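Local coordinates for protein malate oxidoreductase (Thermotoga maritima, PDB 1VL6) that probably catalyses the NAD-dependent oxidative decarboxylation of malate to pyruvate and carbon dioxide, at residues A[288-293]-A[308-313]; A[263-268]-A[283-288]; A[136-141]-A[159-164]; A[70-75]-A[107-112]. One frame throughout, in Å; residues are numbered along the deposited sequence.

Contact 1: residues A[288-293]-A[308-313]; sequences PVIFAL and AGAFIV
I290 and A310 meet beside a parallel pair of strands, and the isoleucine shows how one branched side chain can serve several neighbours. I290 CB lies 4.0 Å from the carbonyl oxygen I312 O. From there chi1 of -58° sets I290 CG1 beside the backbone N, 4.1 Å from A310 CB; the second torsion (-67°) then carries CD1 away from A310 toward the selenomethionine M284. The same residue's backbone nitrogen, I290 N, donates to I312 O at 2.9 Å. One step earlier F311 N gives a bond of 2.8 Å to P288 O, and the two bonds set the register that pairs V289 with I312 and I290 with V313. On the other face V289 and I312 lie side by side, V289 CG2 being 4.1 Å from I312 CB; the same methyl also reaches the edge of the F311 ring, near its plane.

These are the last two strands of the Rossmann-type NAD-binding sheet, joined in a beta-alpha-beta unit. Strand 312-315 is outermost within the chain, strand 266-269 borders 289-292 on its other flank, helix 166-186 packs against V289, and helix 302-307 covers V313.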
# COMPACT_ATOMS: atom_id res chain seq x y z
N PRO A 288 37.91 22.76 22.24
CA PRO A 288 37.99 21.42 21.70
C PRO A 288 36.65 20.84 21.32
O PRO A 288 35.62 21.12 21.96
CB PRO A 288 38.57 20.65 22.87
CG PRO A 288 38.14 21.39 24.07
CD PRO A 288 38.28 22.80 23.66
N VAL A 289 36.68 20.01 20.29
CA VAL A 289 35.52 19.40 19.73
C VAL A 289 35.66 17.92 19.87
O VAL A 289 36.75 17.36 19.57
CB VAL A 289 35.37 19.75 18.25
CG1 VAL A 289 34.20 18.95 17.61
CG2 VAL A 289 35.09 21.19 18.12
N ILE A 290 34.57 17.29 20.34
CA ILE A 290 34.53 15.87 20.72
C ILE A 290 33.34 15.22 20.01
O ILE A 290 32.16 15.52 20.35
CB ILE A 290 34.29 15.73 22.24
CG1 ILE A 290 35.36 16.44 23.06
CG2 ILE A 290 34.17 14.24 22.67
CD1 ILE A 290 36.67 15.89 22.97
N PHE A 291 33.64 14.40 18.99
CA PHE A 291 32.65 13.61 18.30
C PHE A 291 32.86 12.24 18.94
O PHE A 291 33.89 11.57 18.66
CB PHE A 291 32.94 13.53 16.79
CG PHE A 291 32.65 14.78 15.98
CD1 PHE A 291 32.28 15.99 16.55
CD2 PHE A 291 32.84 14.75 14.60
CE1 PHE A 291 32.05 17.11 15.75
CE2 PHE A 291 32.61 15.87 13.79
CZ PHE A 291 32.21 17.04 14.37
N ALA A 292 31.96 11.83 19.82
CA ALA A 292 32.14 10.55 20.49
C ALA A 292 31.05 9.65 20.01
O ALA A 292 29.98 9.60 20.61
CB ALA A 292 32.12 10.71 22.01
N LEU A 293 31.35 8.93 18.95
CA LEU A 293 30.33 8.21 18.17
C LEU A 293 30.31 6.70 18.46
O LEU A 293 29.57 5.95 17.83
CB LEU A 293 30.55 8.46 16.67
CG LEU A 293 30.82 9.92 16.30
CD1 LEU A 293 31.04 10.11 14.85
CD2 LEU A 293 29.72 10.78 16.75
N ALA A 308 33.72 19.28 31.44
CA ALA A 308 35.16 19.29 31.46
C ALA A 308 35.74 20.30 30.48
O ALA A 308 36.97 20.46 30.42
CB ALA A 308 35.73 17.88 31.17
N GLY A 309 34.89 21.01 29.74
CA GLY A 309 35.35 22.08 28.91
C GLY A 309 35.12 21.94 27.40
O GLY A 309 35.53 22.81 26.63
N ALA A 310 34.45 20.88 26.96
CA ALA A 310 34.25 20.69 25.53
C ALA A 310 33.47 21.85 24.94
O ALA A 310 32.48 22.27 25.48
CB ALA A 310 33.50 19.38 25.26
N PHE A 311 33.91 22.36 23.80
CA PHE A 311 33.16 23.45 23.10
C PHE A 311 32.01 22.90 22.32
O PHE A 311 30.99 23.53 22.25
CB PHE A 311 34.08 24.17 22.13
CG PHE A 311 33.40 25.14 21.23
CD1 PHE A 311 32.64 26.17 21.75
CD2 PHE A 311 33.62 25.08 19.85
CE1 PHE A 311 32.03 27.09 20.90
CE2 PHE A 311 33.06 25.99 19.01
CZ PHE A 311 32.26 27.01 19.53
N ILE A 312 32.18 21.73 21.70
CA ILE A 312 31.09 21.05 20.92
C ILE A 312 31.19 19.54 21.13
O ILE A 312 32.30 18.95 21.07
CB ILE A 312 31.21 21.32 19.42
CG1 ILE A 312 30.81 22.75 19.10
CG2 ILE A 312 30.34 20.35 18.62
CD1 ILE A 312 31.27 23.21 17.70
N VAL A 313 30.04 18.93 21.34
CA VAL A 313 30.01 17.51 21.59
C VAL A 313 28.98 16.89 20.65
O VAL A 313 27.85 17.41 20.47
CB VAL A 313 29.65 17.23 23.06
CG1 VAL A 313 29.55 15.76 23.32
CG2 VAL A 313 30.65 17.84 23.96

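Contact 2: residues A[263-268]-A[283-288]; sequences GADFFI and KMSRKP
S285 and D265 form the polar end of a contact whose apolar end is built round the selenomethionine M284. The packing is closest round M284, which buries more surface here than any other residue: its CB, CG and CE all lie along A264 O, and CE also rests against the backbone of F266. A bend at chi3 (60°) folds the methyl back over the start of strand 266-269. It thereby comes within 4.3 Å of A264 CB, measured from M284 CE, while the same CE reaches F267 CB at 4.4 Å. Two nearly straight backbone bonds brace this packing: G263 N donates to K283 O in the carbonyl plane, at 2.9 Å, and S285 N donates to A264 O at 3.0 Å from above the plane of that carbonyl.

Toward solvent the fit is looser. The exposed chain of K283 leads away from G263 and ends in a salt bridge with E258.

At the polar end, S285 OG donates to D265 OD1 at 2.8 Å, arriving 65° out of the carboxylate plane. The same oxygen, OD1, is in a salt bridge with K188, and OD2 accepts from the backbone N of K194. K188 also bonds to R286 O and, weakly, to S285 OG. A buried carboxylate just ahead of strand 266-269 is thus satisfied by a hydroxyl, a lysine and a main-chain amide together, a combination that would probably favour its ionised form and that joins the loop before strand 289-292 to the starts of strands 266-269 and 194-198.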
# COMPACT_ATOMS: atom_id res chain seq x y z
N GLY A 263 46.90 18.85 22.93
CA GLY A 263 46.83 19.92 21.97
C GLY A 263 45.90 19.67 20.81
O GLY A 263 45.72 20.52 19.97
N ALA A 264 45.27 18.52 20.78
CA ALA A 264 44.38 18.23 19.67
C ALA A 264 43.19 19.18 19.64
O ALA A 264 42.69 19.57 20.67
CB ALA A 264 43.92 16.79 19.76
N ASP A 265 42.74 19.49 18.45
CA ASP A 265 41.57 20.33 18.26
C ASP A 265 40.28 19.53 18.14
O ASP A 265 39.21 20.01 18.51
CB ASP A 265 41.75 21.15 17.01
CG ASP A 265 42.94 22.06 17.11
OD1 ASP A 265 42.76 23.14 17.71
OD2 ASP A 265 44.07 21.76 16.65
N PHE A 266 40.38 18.33 17.58
CA PHE A 266 39.21 17.46 17.45
C PHE A 266 39.56 16.07 17.88
O PHE A 266 40.71 15.61 17.70
CB PHE A 266 38.73 17.41 16.01
CG PHE A 266 38.24 18.73 15.48
CD1 PHE A 266 39.12 19.75 15.19
CD2 PHE A 266 36.90 18.92 15.22
CE1 PHE A 266 38.69 20.94 14.66
CE2 PHE A 266 36.46 20.11 14.70
CZ PHE A 266 37.34 21.12 14.43
N PHE A 267 38.58 15.40 18.48
CA PHE A 267 38.65 13.98 18.69
C PHE A 267 37.47 13.44 17.95
O PHE A 267 36.34 13.92 18.15
CB PHE A 267 38.54 13.61 20.18
CG PHE A 267 38.21 12.14 20.44
CD1 PHE A 267 39.21 11.19 20.52
CD2 PHE A 267 36.91 11.72 20.55
CE1 PHE A 267 38.92 9.87 20.73
CE2 PHE A 267 36.62 10.39 20.75
CZ PHE A 267 37.62 9.47 20.84
N ILE A 268 37.73 12.44 17.09
CA ILE A 268 36.67 11.68 16.48
C ILE A 268 36.82 10.22 16.82
O ILE A 268 37.76 9.54 16.38
CB ILE A 268 36.70 11.86 15.01
CG1 ILE A 268 36.79 13.37 14.70
CG2 ILE A 268 35.47 11.29 14.44
CD1 ILE A 268 36.48 13.72 13.26
N LYS A 283 43.68 19.07 28.38
CA LYS A 283 45.03 19.12 27.76
C LYS A 283 44.91 19.19 26.26
O LYS A 283 45.91 19.30 25.59
CB LYS A 283 45.85 17.92 28.13
CG LYS A 283 46.02 17.75 29.63
CD LYS A 283 47.03 16.63 29.98
CE LYS A 283 46.56 15.27 29.50
NZ LYS A 283 47.47 14.26 30.00
N MSE A 284 43.70 19.16 25.72
CA MSE A 284 43.48 19.42 24.31
C MSE A 284 43.60 20.91 24.10
O MSE A 284 43.75 21.64 25.05
CB MSE A 284 42.07 18.96 23.85
CG MSE A 284 41.86 17.47 23.96
SE MSE A 284 40.10 16.88 23.45
CE MSE A 284 40.01 17.51 21.51
N SER A 285 43.51 21.40 22.87
CA SER A 285 43.60 22.84 22.65
C SER A 285 42.36 23.56 23.14
O SER A 285 41.41 22.95 23.59
CB SER A 285 43.82 23.14 21.18
OG SER A 285 42.64 22.74 20.43
N ARG A 286 42.35 24.88 22.99
CA ARG A 286 41.16 25.67 23.32
C ARG A 286 40.01 25.34 22.35
O ARG A 286 40.24 24.96 21.21
CB ARG A 286 41.45 27.18 23.34
CG ARG A 286 42.31 27.67 24.60
N LYS A 287 38.79 25.47 22.87
CA LYS A 287 37.55 25.17 22.17
C LYS A 287 37.56 23.80 21.49
O LYS A 287 37.25 23.67 20.32
CB LYS A 287 37.20 26.30 21.23
CG LYS A 287 36.65 27.56 21.98
CD LYS A 287 36.20 28.68 21.02
CE LYS A 287 35.02 29.54 21.58
NZ LYS A 287 34.17 30.17 20.45
N PRO A 288 37.91 22.76 22.24
CA PRO A 288 37.99 21.42 21.70
C PRO A 288 36.65 20.84 21.32
O PRO A 288 35.62 21.12 21.96
CB PRO A 288 38.57 20.65 22.87
CG PRO A 288 38.14 21.39 24.07
CD PRO A 288 38.28 22.80 23.66

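Contact 3: residues A[136-141]-A[159-164]; sequences GGINLE and MNIPVF
I138 is met by two side chains of the loop that leads from helix 147-158 into strand 163-165, M159 and I161. Its CG1 lies 3.5 Å from I161 CD1, the two chains crossing obliquely, while the selenomethionine M159 comes across at about a right angle, with M159 CE 4.0 Å from I138 CG1. The position of I161 follows from its torsion: CG1 stands between the backbone N and the carbonyl carbon (chi1 54°), from where CD1 extends toward I138. On the same face L140 CD1 packs 3.7 Å from V163 CG1.

Main-chain bonds hold these groups in parallel register. I138 N donates to P162 O, and F164 N returns a bond of 3.0 Å to I138 O. F164 O then receives two donors, L140 N at 2.8 Å and, from above the carbonyl plane, N139 ND2 at 3.2 Å. The amide of N139 lies beside the F164 ring, its plane 32° from that of the ring.

Outside this shell, helix 147-158 covers L140 and V163, completing the beta-alpha-beta unit, and helix 330-340 packs against F164. N139 OD1 accepts from K99, itself paired with E141, and ND2 also donates to D166. The gathering of E141, D166 and D167 at the carboxyl ends of the two strands is consistent with the divalent-metal site of malic enzymes, and N139 would then act as a second-shell residue linking sheet backbone to that site.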
# COMPACT_ATOMS: atom_id res chain seq x y z
N GLY A 136 18.79 -2.29 -8.90
CA GLY A 136 19.36 -1.02 -9.40
C GLY A 136 20.53 -0.52 -8.60
O GLY A 136 21.23 0.39 -9.04
N GLY A 137 20.73 -1.11 -7.41
CA GLY A 137 21.76 -0.67 -6.44
C GLY A 137 22.00 -1.69 -5.35
O GLY A 137 21.15 -2.52 -5.08
N ILE A 138 23.19 -1.67 -4.76
CA ILE A 138 23.53 -2.54 -3.66
C ILE A 138 23.92 -1.73 -2.44
O ILE A 138 24.83 -0.89 -2.51
CB ILE A 138 24.72 -3.39 -4.03
CG1 ILE A 138 24.47 -4.14 -5.35
CG2 ILE A 138 25.06 -4.33 -2.91
CD1 ILE A 138 23.63 -5.41 -5.22
N ASN A 139 23.28 -1.99 -1.31
CA ASN A 139 23.67 -1.41 -0.05
C ASN A 139 24.28 -2.47 0.84
O ASN A 139 23.56 -3.30 1.40
CB ASN A 139 22.47 -0.77 0.63
CG ASN A 139 22.82 -0.19 2.01
OD1 ASN A 139 21.98 -0.23 2.90
ND2 ASN A 139 24.04 0.33 2.19
N LEU A 140 25.59 -2.46 0.95
CA LEU A 140 26.30 -3.36 1.87
C LEU A 140 26.10 -2.79 3.25
O LEU A 140 26.20 -1.56 3.43
CB LEU A 140 27.81 -3.43 1.54
CG LEU A 140 28.16 -4.04 0.19
CD1 LEU A 140 29.56 -3.76 -0.16
CD2 LEU A 140 27.93 -5.53 0.21
N GLU A 141 25.80 -3.66 4.21
CA GLU A 141 25.50 -3.22 5.55
C GLU A 141 25.97 -4.24 6.57
O GLU A 141 25.75 -5.45 6.39
CB GLU A 141 24.00 -2.98 5.64
CG GLU A 141 23.55 -2.43 6.98
CD GLU A 141 23.75 -0.93 7.17
OE1 GLU A 141 23.53 -0.18 6.22
OE2 GLU A 141 24.12 -0.53 8.29
N MSE A 159 30.96 -4.10 -10.61
CA MSE A 159 29.54 -4.06 -10.93
C MSE A 159 29.20 -2.77 -11.64
O MSE A 159 29.94 -1.81 -11.61
CB MSE A 159 28.69 -4.22 -9.67
CG MSE A 159 28.89 -5.59 -8.96
SE MSE A 159 27.71 -5.82 -7.39
CE MSE A 159 26.11 -6.05 -8.42
N ASN A 160 28.07 -2.77 -12.31
CA ASN A 160 27.62 -1.62 -13.07
C ASN A 160 26.36 -1.05 -12.51
O ASN A 160 25.59 -0.50 -13.24
CB ASN A 160 27.36 -2.02 -14.50
CG ASN A 160 28.63 -2.14 -15.28
OD1 ASN A 160 29.01 -3.23 -15.68
ND2 ASN A 160 29.31 -1.02 -15.45
N ILE A 161 26.12 -1.31 -11.25
CA ILE A 161 25.15 -0.60 -10.49
C ILE A 161 25.92 -0.10 -9.29
O ILE A 161 26.94 -0.67 -8.97
CB ILE A 161 24.00 -1.51 -10.05
CG1 ILE A 161 24.49 -2.77 -9.29
CG2 ILE A 161 23.21 -1.89 -11.19
CD1 ILE A 161 23.35 -3.63 -8.66
N PRO A 162 25.48 0.99 -8.68
CA PRO A 162 26.22 1.56 -7.58
C PRO A 162 26.23 0.59 -6.40
O PRO A 162 25.27 -0.18 -6.22
CB PRO A 162 25.44 2.86 -7.24
CG PRO A 162 24.05 2.61 -7.73
CD PRO A 162 24.29 1.79 -9.00
N VAL A 163 27.33 0.62 -5.64
CA VAL A 163 27.46 -0.14 -4.44
C VAL A 163 27.94 0.80 -3.38
O VAL A 163 28.92 1.50 -3.57
CB VAL A 163 28.51 -1.20 -4.60
CG1 VAL A 163 28.59 -2.08 -3.35
CG2 VAL A 163 28.28 -2.04 -5.87
N PHE A 164 27.24 0.79 -2.24
CA PHE A 164 27.45 1.72 -1.15
C PHE A 164 27.48 0.88 0.12
O PHE A 164 26.63 -0.00 0.26
CB PHE A 164 26.24 2.64 -1.11
CG PHE A 164 26.28 3.69 -0.02
CD1 PHE A 164 27.16 4.76 -0.10
CD2 PHE A 164 25.39 3.65 1.03
CE1 PHE A 164 27.17 5.74 0.89
CE2 PHE A 164 25.38 4.64 2.02
CZ PHE A 164 26.28 5.68 1.95

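Contact 4: residues A[70-75]-A[107-112]; sequences NTVAVV and ADIDAF
N70 ND2 donates to D108 O at 3.0 Å, and the same nitrogen also bonds to E33 of a third subunit. The bond joins the residue before the first strand of a beta-alpha-beta unit (strand 71-76, helix 89-107, strand 110-115) to the turn before its second strand. The carbonyl oxygen lies in the amide plane of N70, whose CG is anti to the backbone N (chi1 -170°). Beyond the turn runs a ladder of backbone bonds: D110 N donates to N70 O, V72 N to D110 O, F112 N to V72 O and V74 N to F112 O, the last at 2.7 Å and nearly straight.

On the face of T71, D110 and F112 the sheet meets a second subunit, where D110 OD1 bonds to T28, and to K104 of its own chain. In one of two modelled conformers the F112 ring stacks on F112 of that subunit and turns its edge to T71 CG2, 3.9 Å from F112 CE1. The face of V72, V74 and A111 is largely apolar, with N139 beside both valines, and is covered by helices 89-107 and 330-340. Here V74 CG2 lies 4.0 Å from A111 CB, and V72 CG2 touches I109 CG2 at 3.8 Å.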
# COMPACT_ATOMS: atom_id res chain seq x y z
N ASN A 70 14.35 1.29 -9.22
CA ASN A 70 14.10 1.74 -7.87
C ASN A 70 14.21 0.64 -6.83
O ASN A 70 13.65 0.78 -5.75
CB ASN A 70 12.71 2.38 -7.86
CG ASN A 70 12.41 3.11 -6.58
OD1 ASN A 70 13.15 3.98 -6.13
ND2 ASN A 70 11.29 2.73 -5.96
N THR A 71 14.91 -0.46 -7.12
CA THR A 71 15.11 -1.50 -6.10
C THR A 71 16.54 -1.61 -5.66
O THR A 71 17.46 -1.41 -6.42
CB THR A 71 14.61 -2.90 -6.54
OG1 THR A 71 15.36 -3.38 -7.65
CG2 THR A 71 13.19 -2.82 -7.05
N VAL A 72 16.73 -1.91 -4.40
CA VAL A 72 18.05 -1.91 -3.80
C VAL A 72 18.14 -3.16 -2.90
O VAL A 72 17.20 -3.50 -2.18
CB VAL A 72 18.27 -0.57 -3.05
CG1 VAL A 72 19.35 -0.66 -1.93
CG2 VAL A 72 18.59 0.53 -4.07
N ALA A 73 19.26 -3.89 -3.00
CA ALA A 73 19.48 -5.02 -2.12
C ALA A 73 20.22 -4.53 -0.89
O ALA A 73 21.18 -3.80 -1.02
CB ALA A 73 20.29 -6.06 -2.82
N VAL A 74 19.74 -4.88 0.29
CA VAL A 74 20.43 -4.56 1.52
C VAL A 74 21.13 -5.85 1.92
O VAL A 74 20.50 -6.81 2.36
CB VAL A 74 19.48 -4.09 2.63
CG1 VAL A 74 20.24 -3.77 3.91
CG2 VAL A 74 18.68 -2.89 2.17
N VAL A 75 22.44 -5.87 1.75
CA VAL A 75 23.21 -7.11 1.80
C VAL A 75 24.06 -7.20 3.08
O VAL A 75 24.89 -6.35 3.32
CB VAL A 75 24.12 -7.22 0.56
CG1 VAL A 75 25.02 -8.46 0.62
CG2 VAL A 75 23.25 -7.21 -0.71
N ALA A 107 13.34 7.73 1.11
CA ALA A 107 13.74 7.89 -0.30
C ALA A 107 12.77 7.28 -1.27
O ALA A 107 12.95 7.50 -2.45
CB ALA A 107 15.13 7.29 -0.53
N ASP A 108 11.77 6.56 -0.77
CA ASP A 108 10.75 5.85 -1.55
C ASP A 108 11.40 4.76 -2.38
O ASP A 108 10.91 4.37 -3.44
CB ASP A 108 9.87 6.82 -2.36
CG ASP A 108 8.60 6.15 -2.89
OD1 ASP A 108 8.13 5.14 -2.31
OD2 ASP A 108 7.98 6.52 -3.92
N ILE A 109 12.49 4.23 -1.86
CA ILE A 109 13.22 3.16 -2.56
C ILE A 109 12.68 1.84 -2.08
O ILE A 109 12.45 1.65 -0.88
CB ILE A 109 14.71 3.26 -2.27
CG1 ILE A 109 15.30 4.39 -3.08
CG2 ILE A 109 15.43 1.96 -2.57
CD1 ILE A 109 16.75 4.58 -2.79
N ASP A 110 12.48 0.92 -3.02
CA ASP A 110 12.02 -0.40 -2.70
C ASP A 110 13.25 -1.23 -2.36
O ASP A 110 13.96 -1.72 -3.22
CB ASP A 110 11.28 -0.97 -3.90
CG ASP A 110 9.94 -0.33 -4.13
OD1 ASP A 110 9.30 0.21 -3.19
OD2 ASP A 110 9.42 -0.34 -5.24
N ALA A 111 13.52 -1.39 -1.08
CA ALA A 111 14.70 -2.10 -0.67
C ALA A 111 14.34 -3.50 -0.14
O ALA A 111 13.35 -3.66 0.52
CB ALA A 111 15.43 -1.27 0.38
N PHE A 112 15.17 -4.49 -0.46
CA PHE A 112 14.95 -5.90 -0.07
C PHE A 112 16.16 -6.37 0.76
O PHE A 112 17.30 -6.10 0.40
CB PHE A 112 14.72 -6.80 -1.31
CG PHE A 112 13.55 -6.35 -2.16
CD1 PHE A 112 13.70 -5.32 -3.08
CD2 PHE A 112 12.29 -6.92 -2.00
CE1 PHE A 112 12.62 -4.85 -3.82
CE2 PHE A 112 11.20 -6.48 -2.75
CZ PHE A 112 11.37 -5.44 -3.66

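The four contacts fall into two pairs about 34 to 40 Å apart, centre to centre, on opposite sides of the chain's centre. Contacts 1 and 2 share P288 and belong to the NAD-binding sheet, where strand 289-292 lies between 266-269 and 312-315; contacts 3 and 4 join the four-stranded parallel sheet, with strand 71-76 bonded to 137-140. Contacts 1, 3 and 4 each close a beta-alpha-beta unit by ladder bonds, whereas contact 2 joins loops at strand starts and relies more on side chains. All are largely buried, yet contacts 1 and 2 each have an exposed margin, contact 4 meets two other subunits, and contact 3, the most fully buried, leads to a cluster of acids.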